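Local coordinates for protein peptidoglycan DD-endopeptidase ShyB (Vibrio cholerae, PDB 2GU1) that cuts, as a zinc-dependent DD-endopeptidase, the peptide cross-links between adjacent peptidoglycan strands, probably making room for new glycans as the cell wall expands, at residues A[40-46]-A[259-265]; A[232-237]-A[311-315]; A[244-248]-A[276-281]. One frame throughout, in Å; residues are numbered along the deposited sequence.

Interaction 1. Residues A[40-46]-A[259-265]; sequences LDHLQLD and HPYAGNY
L43 meets 259-265 with both of its methyl branches, each laid over the face of a different ring. CD1 sits over the phenol of Y265, 4.0 Å from the centroid of that ring and 15° off its normal, while CD2 lies above the imidazole of H259, displaced toward the rim. The two side chains of L43 and Y265 point at each other from opposite directions; L43 passes H259 at a slant. CD2 also touches CB of A262, so the leucine is wedged among three residues of the opposing loop. Beyond H259, on the face turned from L43, lies CD of P260. ND1 of H259 accepts the backbone N-H groups of Y261 and A262, at 2.9 Å from Y261 N and 3.0 Å from A262 N, which probably helps hold the ring's rotation, though A262 N lies well out of the ring plane.

D46 comes to the hydroxyl end of Y265 from the opposite direction, OD1 at the edge of the phenol ring and the carboxylate nearly coplanar with it. Y265 OH donates to D46 OD1 over 2.6 Å, and OD1 accepts with its anti lone pair, the one turned from OD2. The same OD1 lies at the edge of the H259 ring, 3.5 Å from H259 CD2. A water donates to both L43 O and Y265 OH, giving that hydroxyl a second partner. At the other end L40 swings its CG anti to the backbone N (chi1 162°), which lets CD1 press on A262, 3.5 Å from A262 CB.

The contact joins the LysM-like region to the M23 peptidase region, and the side chain of L40 comes within about 8 Å of the catalytic zinc. Chemically it is a leucine-and-ring interface with one short hydroxyl-carboxylate bond at the D46 end. That OD1 also has a long, weak ion pair with R257, which together with the phenol bond would probably favour a charged D46.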
loop_
_atom_site.group_PDB
_atom_site.type_symbol
_atom_site.label_atom_id
_atom_site.label_comp_id
_atom_site.label_asym_id
_atom_site.label_seq_id
_atom_site.Cartn_x
_atom_site.Cartn_y
_atom_site.Cartn_z
ATOM N N LEU A 40 -8.136 -9.351 -8.375
ATOM C CA LEU A 40 -8.946 -8.135 -8.345
ATOM C C LEU A 40 -9.157 -7.694 -6.901
ATOM O O LEU A 40 -9.076 -6.514 -6.584
ATOM C CB LEU A 40 -10.312 -8.390 -8.994
ATOM C CG LEU A 40 -11.453 -7.399 -8.699
ATOM C CD1 LEU A 40 -11.069 -6.009 -9.156
ATOM C CD2 LEU A 40 -12.722 -7.870 -9.412
ATOM N N ASP A 41 -9.414 -8.657 -6.025
ATOM C CA ASP A 41 -9.672 -8.368 -4.619
ATOM C C ASP A 41 -8.456 -8.184 -3.722
ATOM O O ASP A 41 -8.602 -7.968 -2.517
ATOM C CB ASP A 41 -10.561 -9.465 -4.051
ATOM C CG ASP A 41 -11.889 -9.540 -4.762
ATOM O OD1 ASP A 41 -12.606 -8.517 -4.754
ATOM O OD2 ASP A 41 -12.211 -10.597 -5.341
ATOM N N HIS A 42 -7.262 -8.236 -4.301
ATOM C CA HIS A 42 -6.050 -8.104 -3.505
ATOM C C HIS A 42 -5.045 -7.150 -4.127
ATOM O O HIS A 42 -4.362 -6.407 -3.413
ATOM C CB HIS A 42 -5.437 -9.491 -3.334
ATOM C CG HIS A 42 -6.420 -10.514 -2.864
ATOM N ND1 HIS A 42 -6.845 -10.590 -1.554
ATOM C CD2 HIS A 42 -7.123 -11.452 -3.542
ATOM C CE1 HIS A 42 -7.766 -11.529 -1.446
ATOM N NE2 HIS A 42 -7.952 -12.068 -2.639
ATOM N N LEU A 43 -4.971 -7.184 -5.458
ATOM C CA LEU A 43 -4.070 -6.351 -6.253
ATOM C C LEU A 43 -2.635 -6.395 -5.726
ATOM O O LEU A 43 -1.988 -5.361 -5.553
ATOM C CB LEU A 43 -4.582 -4.902 -6.301
ATOM C CG LEU A 43 -5.968 -4.696 -6.937
ATOM C CD1 LEU A 43 -6.401 -3.262 -6.754
ATOM C CD2 LEU A 43 -5.931 -5.056 -8.422
ATOM N N GLN A 44 -2.155 -7.609 -5.467
ATOM C CA GLN A 44 -0.798 -7.822 -4.968
ATOM C C GLN A 44 0.199 -7.903 -6.137
ATOM O O GLN A 44 1.303 -7.373 -6.075
ATOM C CB GLN A 44 -0.727 -9.142 -4.198
ATOM C CG GLN A 44 -1.783 -9.331 -3.115
ATOM C CD GLN A 44 -1.351 -8.782 -1.780
ATOM O OE1 GLN A 44 -1.027 -7.603 -1.653
ATOM N NE2 GLN A 44 -1.345 -9.641 -0.764
ATOM N N LEU A 45 -0.204 -8.579 -7.200
ATOM C CA LEU A 45 0.672 -8.782 -8.349
ATOM C C LEU A 45 1.043 -7.539 -9.155
ATOM O O LEU A 45 2.049 -7.539 -9.863
ATOM C CB LEU A 45 0.067 -9.862 -9.251
ATOM C CG LEU A 45 0.022 -11.221 -8.528
ATOM C CD1 LEU A 45 -0.865 -12.198 -9.290
ATOM C CD2 LEU A 45 1.454 -11.772 -8.369
ATOM N N ASP A 46 0.256 -6.475 -9.041
ATOM C CA ASP A 46 0.564 -5.248 -9.773
ATOM C C ASP A 46 1.761 -4.518 -9.161
ATOM O O ASP A 46 2.403 -3.697 -9.820
ATOM C CB ASP A 46 -0.635 -4.303 -9.771
ATOM C CG ASP A 46 -1.510 -4.466 -10.989
ATOM O OD1 ASP A 46 -2.455 -3.675 -11.131
ATOM O OD2 ASP A 46 -1.261 -5.376 -11.805
ATOM N N HIS A 259 -6.347 -1.941 -14.993
ATOM C CA HIS A 259 -6.385 -3.371 -14.730
ATOM C C HIS A 259 -7.570 -4.013 -15.450
ATOM O O HIS A 259 -8.666 -3.454 -15.486
ATOM C CB HIS A 259 -6.479 -3.576 -13.215
ATOM C CG HIS A 259 -6.275 -4.989 -12.767
ATOM N ND1 HIS A 259 -7.251 -5.956 -12.879
ATOM C CD2 HIS A 259 -5.221 -5.584 -12.162
ATOM C CE1 HIS A 259 -6.807 -7.086 -12.357
ATOM N NE2 HIS A 259 -5.579 -6.887 -11.914
ATOM N N PRO A 260 -7.363 -5.199 -16.044
ATOM C CA PRO A 260 -8.434 -5.895 -16.766
ATOM C C PRO A 260 -9.690 -6.123 -15.928
ATOM O O PRO A 260 -10.810 -6.106 -16.451
ATOM C CB PRO A 260 -7.780 -7.218 -17.175
ATOM C CG PRO A 260 -6.317 -6.871 -17.260
ATOM C CD PRO A 260 -6.112 -5.979 -16.069
ATOM N N TYR A 261 -9.503 -6.330 -14.630
ATOM C CA TYR A 261 -10.626 -6.592 -13.743
ATOM C C TYR A 261 -10.957 -5.463 -12.775
ATOM O O TYR A 261 -12.130 -5.204 -12.496
ATOM C CB TYR A 261 -10.359 -7.897 -12.996
ATOM C CG TYR A 261 -10.303 -9.065 -13.953
ATOM C CD1 TYR A 261 -11.469 -9.689 -14.388
ATOM C CD2 TYR A 261 -9.090 -9.471 -14.516
ATOM C CE1 TYR A 261 -11.437 -10.679 -15.364
ATOM C CE2 TYR A 261 -9.045 -10.463 -15.495
ATOM C CZ TYR A 261 -10.222 -11.060 -15.916
ATOM O OH TYR A 261 -10.188 -12.019 -16.905
ATOM N N ALA A 262 -9.935 -4.790 -12.267
ATOM C CA ALA A 262 -10.160 -3.680 -11.344
ATOM C C ALA A 262 -10.404 -2.407 -12.150
ATOM O O ALA A 262 -10.716 -1.357 -11.590
ATOM C CB ALA A 262 -8.960 -3.504 -10.427
ATOM N N GLY A 263 -10.271 -2.519 -13.468
ATOM C CA GLY A 263 -10.467 -1.376 -14.350
ATOM C C GLY A 263 -9.417 -0.327 -14.052
ATOM O O GLY A 263 -8.320 -0.663 -13.594
ATOM N N ASN A 264 -9.729 0.939 -14.319
ATOM C CA ASN A 264 -8.798 2.020 -14.022
ATOM C C ASN A 264 -8.786 2.207 -12.507
ATOM O O ASN A 264 -9.846 2.323 -11.878
ATOM C CB ASN A 264 -9.250 3.328 -14.679
ATOM C CG ASN A 264 -9.218 3.263 -16.188
ATOM O OD1 ASN A 264 -8.181 2.983 -16.782
ATOM N ND2 ASN A 264 -10.356 3.530 -16.821
ATOM N N TYR A 265 -7.600 2.218 -11.904
ATOM C CA TYR A 265 -7.552 2.404 -10.465
ATOM C C TYR A 265 -6.376 3.242 -10.028
ATOM O O TYR A 265 -5.400 3.435 -10.768
ATOM C CB TYR A 265 -7.617 1.048 -9.726
ATOM C CG TYR A 265 -6.330 0.259 -9.611
ATOM C CD1 TYR A 265 -5.458 0.459 -8.539
ATOM C CD2 TYR A 265 -6.021 -0.738 -10.534
ATOM C CE1 TYR A 265 -4.310 -0.330 -8.382
ATOM C CE2 TYR A 265 -4.878 -1.531 -10.388
ATOM C CZ TYR A 265 -4.032 -1.329 -9.310
ATOM O OH TYR A 265 -2.935 -2.156 -9.132
HETATM O O HOH W 1 -1.600 -2.754 -6.426
#

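Interaction 2. Residues A[232-237]-A[311-315]; sequences HNGTDF and HLHFE. With ZN (zinc ion), chain B.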
loop_
_atom_site.group_PDB
_atom_site.type_symbol
_atom_site.label_atom_id
_atom_site.label_comp_id
_atom_site.label_asym_id
_atom_site.label_seq_id
_atom_site.Cartn_x
_atom_site.Cartn_y
_atom_site.Cartn_z
ATOM N N HIS A 232 -14.423 -9.191 0.203
ATOM C CA HIS A 232 -14.707 -7.915 -0.430
ATOM C C HIS A 232 -13.896 -7.000 0.473
ATOM O O HIS A 232 -14.310 -6.681 1.588
ATOM C CB HIS A 232 -16.182 -7.548 -0.349
ATOM C CG HIS A 232 -16.515 -6.289 -1.090
ATOM N ND1 HIS A 232 -17.195 -5.240 -0.510
ATOM C CD2 HIS A 232 -16.256 -5.913 -2.366
ATOM C CE1 HIS A 232 -17.342 -4.272 -1.399
ATOM N NE2 HIS A 232 -16.782 -4.655 -2.532
ATOM N N ASN A 233 -12.728 -6.604 -0.007
ATOM C CA ASN A 233 -11.817 -5.772 0.762
ATOM C C ASN A 233 -12.006 -4.261 0.648
ATOM O O ASN A 233 -11.065 -3.496 0.870
ATOM C CB ASN A 233 -10.381 -6.157 0.389
ATOM C CG ASN A 233 -9.994 -7.524 0.925
ATOM O OD1 ASN A 233 -9.300 -8.295 0.262
ATOM N ND2 ASN A 233 -10.436 -7.824 2.140
ATOM N N GLY A 234 -13.215 -3.827 0.310
ATOM C CA GLY A 234 -13.458 -2.402 0.191
ATOM C C GLY A 234 -14.923 -2.061 0.388
ATOM O O GLY A 234 -15.728 -2.927 0.724
ATOM N N THR A 235 -15.269 -0.796 0.184
ATOM C CA THR A 235 -16.649 -0.354 0.336
ATOM C C THR A 235 -17.150 0.157 -1.014
ATOM O O THR A 235 -16.453 0.919 -1.688
ATOM C CB THR A 235 -16.747 0.784 1.378
ATOM O OG1 THR A 235 -16.184 0.353 2.618
ATOM C CG2 THR A 235 -18.182 1.183 1.601
ATOM N N ASP A 236 -18.345 -0.264 -1.416
ATOM C CA ASP A 236 -18.909 0.183 -2.691
ATOM C C ASP A 236 -19.919 1.307 -2.501
ATOM O O ASP A 236 -20.871 1.157 -1.732
ATOM C CB ASP A 236 -19.590 -0.986 -3.409
ATOM C CG ASP A 236 -18.612 -2.063 -3.800
ATOM O OD1 ASP A 236 -17.392 -1.809 -3.685
ATOM O OD2 ASP A 236 -19.056 -3.143 -4.233
ATOM N N PHE A 237 -19.698 2.427 -3.195
ATOM C CA PHE A 237 -20.591 3.591 -3.136
ATOM C C PHE A 237 -21.392 3.680 -4.434
ATOM O O PHE A 237 -20.874 3.395 -5.524
ATOM C CB PHE A 237 -19.786 4.883 -2.926
ATOM C CG PHE A 237 -19.145 4.984 -1.571
ATOM C CD1 PHE A 237 -19.925 5.144 -0.428
ATOM C CD2 PHE A 237 -17.763 4.888 -1.431
ATOM C CE1 PHE A 237 -19.337 5.206 0.837
ATOM C CE2 PHE A 237 -17.161 4.949 -0.176
ATOM C CZ PHE A 237 -17.948 5.107 0.964
ATOM N N HIS A 311 -20.017 1.635 -10.068
ATOM C CA HIS A 311 -19.871 1.957 -8.660
ATOM C C HIS A 311 -18.404 2.203 -8.355
ATOM O O HIS A 311 -17.521 1.793 -9.108
ATOM C CB HIS A 311 -20.351 0.800 -7.773
ATOM C CG HIS A 311 -19.474 -0.416 -7.837
ATOM N ND1 HIS A 311 -19.448 -1.258 -8.929
ATOM C CD2 HIS A 311 -18.600 -0.934 -6.941
ATOM C CE1 HIS A 311 -18.600 -2.247 -8.699
ATOM N NE2 HIS A 311 -18.073 -2.074 -7.500
ATOM N N LEU A 312 -18.154 2.879 -7.248
ATOM C CA LEU A 312 -16.795 3.124 -6.820
ATOM C C LEU A 312 -16.495 2.084 -5.748
ATOM O O LEU A 312 -17.295 1.867 -4.830
ATOM C CB LEU A 312 -16.645 4.519 -6.215
ATOM C CG LEU A 312 -15.283 4.806 -5.576
ATOM C CD1 LEU A 312 -14.234 5.025 -6.662
ATOM C CD2 LEU A 312 -15.380 6.040 -4.692
ATOM N N HIS A 313 -15.359 1.415 -5.893
ATOM C CA HIS A 313 -14.926 0.441 -4.905
ATOM C C HIS A 313 -13.786 1.179 -4.203
ATOM O O HIS A 313 -12.760 1.460 -4.825
ATOM C CB HIS A 313 -14.404 -0.823 -5.591
ATOM C CG HIS A 313 -13.735 -1.784 -4.659
ATOM N ND1 HIS A 313 -14.387 -2.864 -4.104
ATOM C CD2 HIS A 313 -12.472 -1.814 -4.167
ATOM C CE1 HIS A 313 -13.556 -3.519 -3.313
ATOM N NE2 HIS A 313 -12.387 -2.902 -3.333
ATOM N N PHE A 314 -13.983 1.506 -2.926
ATOM C CA PHE A 314 -13.001 2.253 -2.136
ATOM C C PHE A 314 -12.326 1.372 -1.090
ATOM O O PHE A 314 -12.982 0.558 -0.424
ATOM C CB PHE A 314 -13.708 3.447 -1.458
ATOM C CG PHE A 314 -12.827 4.261 -0.545
ATOM C CD1 PHE A 314 -11.713 4.933 -1.033
ATOM C CD2 PHE A 314 -13.125 4.362 0.814
ATOM C CE1 PHE A 314 -10.905 5.703 -0.177
ATOM C CE2 PHE A 314 -12.333 5.116 1.670
ATOM C CZ PHE A 314 -11.215 5.792 1.178
ATOM N N GLU A 315 -11.014 1.528 -0.942
ATOM C CA GLU A 315 -10.277 0.734 0.035
ATOM C C GLU A 315 -9.343 1.569 0.891
ATOM O O GLU A 315 -8.789 2.567 0.432
ATOM C CB GLU A 315 -9.449 -0.352 -0.671
ATOM C CG GLU A 315 -10.251 -1.568 -1.119
ATOM C CD GLU A 315 -9.393 -2.631 -1.803
ATOM O OE1 GLU A 315 -8.179 -2.704 -1.525
ATOM O OE2 GLU A 315 -9.944 -3.403 -2.612
HETATM ZN ZN ZN B . -16.335 -3.488 -4.123
#
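The catalytic zinc site of this M23 peptidase is assembled where strand 235-237 pairs with strand 312-315. H232 NE2, D236 OD1 and H313 ND1 each bind the zinc at 2.0 Å, two ligands coming from one segment and the third from the other. D236 OD2 stays farther from the metal, at 2.7 Å, so the carboxylate binds unevenly. D236 and H313 form a non-hydrogen-bonded antiparallel pair, which puts both side chains on the same face of the sheet, and their carboxylate and ring planes are 59° apart. The H313 ring, carried by a CG anti to the backbone N (chi1 171°), turns ND1 to the zinc, and NE2 on its far side donates to E315 OE2 over 2.6 Å, close to the ring plane. E315 thus acts as a second-shell residue that fixes the rotation of H313; its other oxygen, OE1, is held by R277. In the same way H232 ND1 is bound by the backbone O of G216.

Hydrogen-bonded pairs, T235 with F314 and F237 with L312, lie on either side of the D236-H313 pair. T235 N reaches F314 O at 2.7 Å and F314 N returns to T235 O, while F237 N bonds to L312 O at 3.0 Å. Their side chains fill the other face, where F237 lies alongside L312 and F314, with F314 CB at the edge of the F237 ring.

H311 places CD2 3.3 Å from D236 CG, beside the carboxylate. The sequence H232-x3-D236 together with H311-x-H313 is the HxxxD and HxH signature of lysostaphin-type M23 metallopeptidases.

Interaction 3. Residues A[244-248]-A[276-281]; sequences PVYST and TRYLHL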
loop_
_atom_site.group_PDB
_atom_site.type_symbol
_atom_site.label_atom_id
_atom_site.label_comp_id
_atom_site.label_asym_id
_atom_site.label_seq_id
_atom_site.Cartn_x
_atom_site.Cartn_y
_atom_site.Cartn_z
ATOM N N PRO A 244 -17.662 12.736 -9.318
ATOM C CA PRO A 244 -16.327 13.059 -8.812
ATOM C C PRO A 244 -15.914 12.175 -7.639
ATOM O O PRO A 244 -16.731 11.836 -6.774
ATOM C CB PRO A 244 -16.452 14.531 -8.414
ATOM C CG PRO A 244 -17.889 14.627 -7.977
ATOM C CD PRO A 244 -18.594 13.853 -9.085
ATOM N N VAL A 245 -14.637 11.807 -7.627
ATOM C CA VAL A 245 -14.061 10.964 -6.582
ATOM C C VAL A 245 -12.964 11.810 -5.957
ATOM O O VAL A 245 -12.174 12.418 -6.676
ATOM C CB VAL A 245 -13.441 9.676 -7.190
ATOM C CG1 VAL A 245 -12.745 8.857 -6.117
ATOM C CG2 VAL A 245 -14.526 8.854 -7.860
ATOM N N TYR A 246 -12.925 11.862 -4.628
ATOM C CA TYR A 246 -11.937 12.674 -3.930
ATOM C C TYR A 246 -11.060 11.856 -2.997
ATOM O O TYR A 246 -11.500 10.842 -2.458
ATOM C CB TYR A 246 -12.635 13.733 -3.085
ATOM C CG TYR A 246 -13.694 14.510 -3.824
ATOM C CD1 TYR A 246 -13.372 15.660 -4.543
ATOM C CD2 TYR A 246 -15.024 14.091 -3.804
ATOM C CE1 TYR A 246 -14.357 16.383 -5.220
ATOM C CE2 TYR A 246 -16.016 14.805 -4.478
ATOM C CZ TYR A 246 -15.675 15.947 -5.179
ATOM O OH TYR A 246 -16.658 16.668 -5.813
ATOM N N SER A 247 -9.831 12.323 -2.791
ATOM C CA SER A 247 -8.913 11.650 -1.877
ATOM C C SER A 247 -9.416 11.919 -0.469
ATOM O O SER A 247 -9.840 13.034 -0.156
ATOM C CB SER A 247 -7.490 12.203 -2.010
ATOM O OG SER A 247 -6.638 11.653 -1.004
ATOM N N THR A 248 -9.380 10.898 0.379
ATOM C CA THR A 248 -9.834 11.057 1.751
ATOM C C THR A 248 -8.725 11.617 2.639
ATOM O O THR A 248 -8.904 11.778 3.848
ATOM C CB THR A 248 -10.320 9.717 2.317
ATOM O OG1 THR A 248 -9.347 8.699 2.034
ATOM C CG2 THR A 248 -11.654 9.330 1.679
ATOM N N THR A 276 -4.935 4.463 0.311
ATOM C CA THR A 276 -6.327 4.309 -0.100
ATOM C C THR A 276 -6.309 3.933 -1.576
ATOM O O THR A 276 -5.435 4.391 -2.324
ATOM C CB THR A 276 -7.144 5.615 0.073
ATOM O OG1 THR A 276 -6.444 6.712 -0.529
ATOM C CG2 THR A 276 -7.388 5.905 1.547
ATOM N N ARG A 277 -7.249 3.079 -1.977
ATOM C CA ARG A 277 -7.364 2.641 -3.367
ATOM C C ARG A 277 -8.729 3.023 -3.918
ATOM O O ARG A 277 -9.729 2.989 -3.186
ATOM C CB ARG A 277 -7.236 1.122 -3.475
ATOM C CG ARG A 277 -5.915 0.559 -3.044
ATOM C CD ARG A 277 -5.998 -0.948 -3.163
ATOM N NE ARG A 277 -4.701 -1.585 -3.037
ATOM C CZ ARG A 277 -4.542 -2.879 -2.805
ATOM N NH1 ARG A 277 -5.608 -3.658 -2.668
ATOM N NH2 ARG A 277 -3.321 -3.397 -2.723
ATOM N N TYR A 278 -8.767 3.348 -5.209
ATOM C CA TYR A 278 -10.003 3.755 -5.881
ATOM C C TYR A 278 -10.081 2.952 -7.193
ATOM O O TYR A 278 -9.267 3.147 -8.091
ATOM C CB TYR A 278 -9.948 5.266 -6.172
ATOM C CG TYR A 278 -9.561 6.123 -4.972
ATOM C CD1 TYR A 278 -10.528 6.808 -4.231
ATOM C CD2 TYR A 278 -8.235 6.207 -4.551
ATOM C CE1 TYR A 278 -10.178 7.544 -3.098
ATOM C CE2 TYR A 278 -7.876 6.938 -3.418
ATOM C CZ TYR A 278 -8.850 7.599 -2.694
ATOM O OH TYR A 278 -8.495 8.268 -1.540
ATOM N N LEU A 279 -11.064 2.060 -7.302
ATOM C CA LEU A 279 -11.200 1.210 -8.485
ATOM C C LEU A 279 -12.391 1.464 -9.402
ATOM O O LEU A 279 -13.350 2.151 -9.037
ATOM C CB LEU A 279 -11.237 -0.258 -8.066
ATOM C CG LEU A 279 -9.972 -0.938 -7.548
ATOM C CD1 LEU A 279 -9.407 -0.189 -6.357
ATOM C CD2 LEU A 279 -10.324 -2.389 -7.171
ATOM N N HIS A 280 -12.298 0.882 -10.597
ATOM C CA HIS A 280 -13.327 0.967 -11.629
ATOM C C HIS A 280 -13.586 2.381 -12.138
ATOM O O HIS A 280 -14.635 2.660 -12.719
ATOM C CB HIS A 280 -14.628 0.360 -11.099
ATOM C CG HIS A 280 -14.459 -1.018 -10.537
ATOM N ND1 HIS A 280 -14.008 -2.080 -11.291
ATOM C CD2 HIS A 280 -14.669 -1.506 -9.291
ATOM C CE1 HIS A 280 -13.949 -3.163 -10.536
ATOM N NE2 HIS A 280 -14.345 -2.842 -9.317
ATOM N N LEU A 281 -12.620 3.263 -11.941
ATOM C CA LEU A 281 -12.759 4.645 -12.369
ATOM C C LEU A 281 -12.982 4.808 -13.873
ATOM O O LEU A 281 -12.423 4.068 -14.687
ATOM C CB LEU A 281 -11.514 5.429 -11.945
ATOM C CG LEU A 281 -11.175 5.416 -10.447
ATOM C CD1 LEU A 281 -9.817 6.050 -10.227
ATOM C CD2 LEU A 281 -12.258 6.176 -9.661
#
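Inside the beta-rich M23 peptidase fold, strand 244-246 of a small three-stranded sheet packs against strand 274-281 of the larger antiparallel sheet. The two segments run in opposite directions but are layered rather than paired, with V245 CA and Y278 CA 8.3 Å apart, and side chains fill the gap.

Y278 carries most of the contact on the 276-281 side. Its CG stands anti to the carbonyl carbon (chi1 -50°), and the ring reaches across toward 245-248, sliding past V245 in the opposite direction. V245 CG1 touches CD1 of the Y278 ring at 3.6 Å, while its other methyl, CG2, meets L281 CD2 at 3.9 Å; one valine therefore bridges two residues of the facing segment. I298 also touches the tyrosine, and the ring of F314 meets it with planes at about 45°.

At its far end the phenol arrives beside the backbone of S247 and T248, 3.4 Å from S247 CA. Y278 OH and T276 OG1 share a 2.8 Å hydrogen bond in which either could be the donor. H270 NE2 is a further partner of that threonine hydroxyl. T276 sets its CG2 3.4 Å from T248 OG1, and T248 N makes a weak hydrogen bond to Y278 OH, with an N-H...O angle of 156°.

How the interactions relate
From the N terminus, the chain lays down 40-46 in the LysM-like region and meets 259-265 more than two hundred residues later, so interaction 1 closes a long loop. Within that loop lie 232-237 and 244-248, whose partners, 311-315 and 276-281, come after 265; interaction 1 therefore crosses both others. Interaction 3 falls wholly between the segments of interaction 2. The partner strands 276-281 and 311-315 are neighbours in one sheet, linked by the R277-E315 salt bridge, and 259-265 probably hydrogen-bonds to 276-281 through A262 and H280. Together the three tie the LysM-like region, the zinc site and the small sheet to the peptidase core.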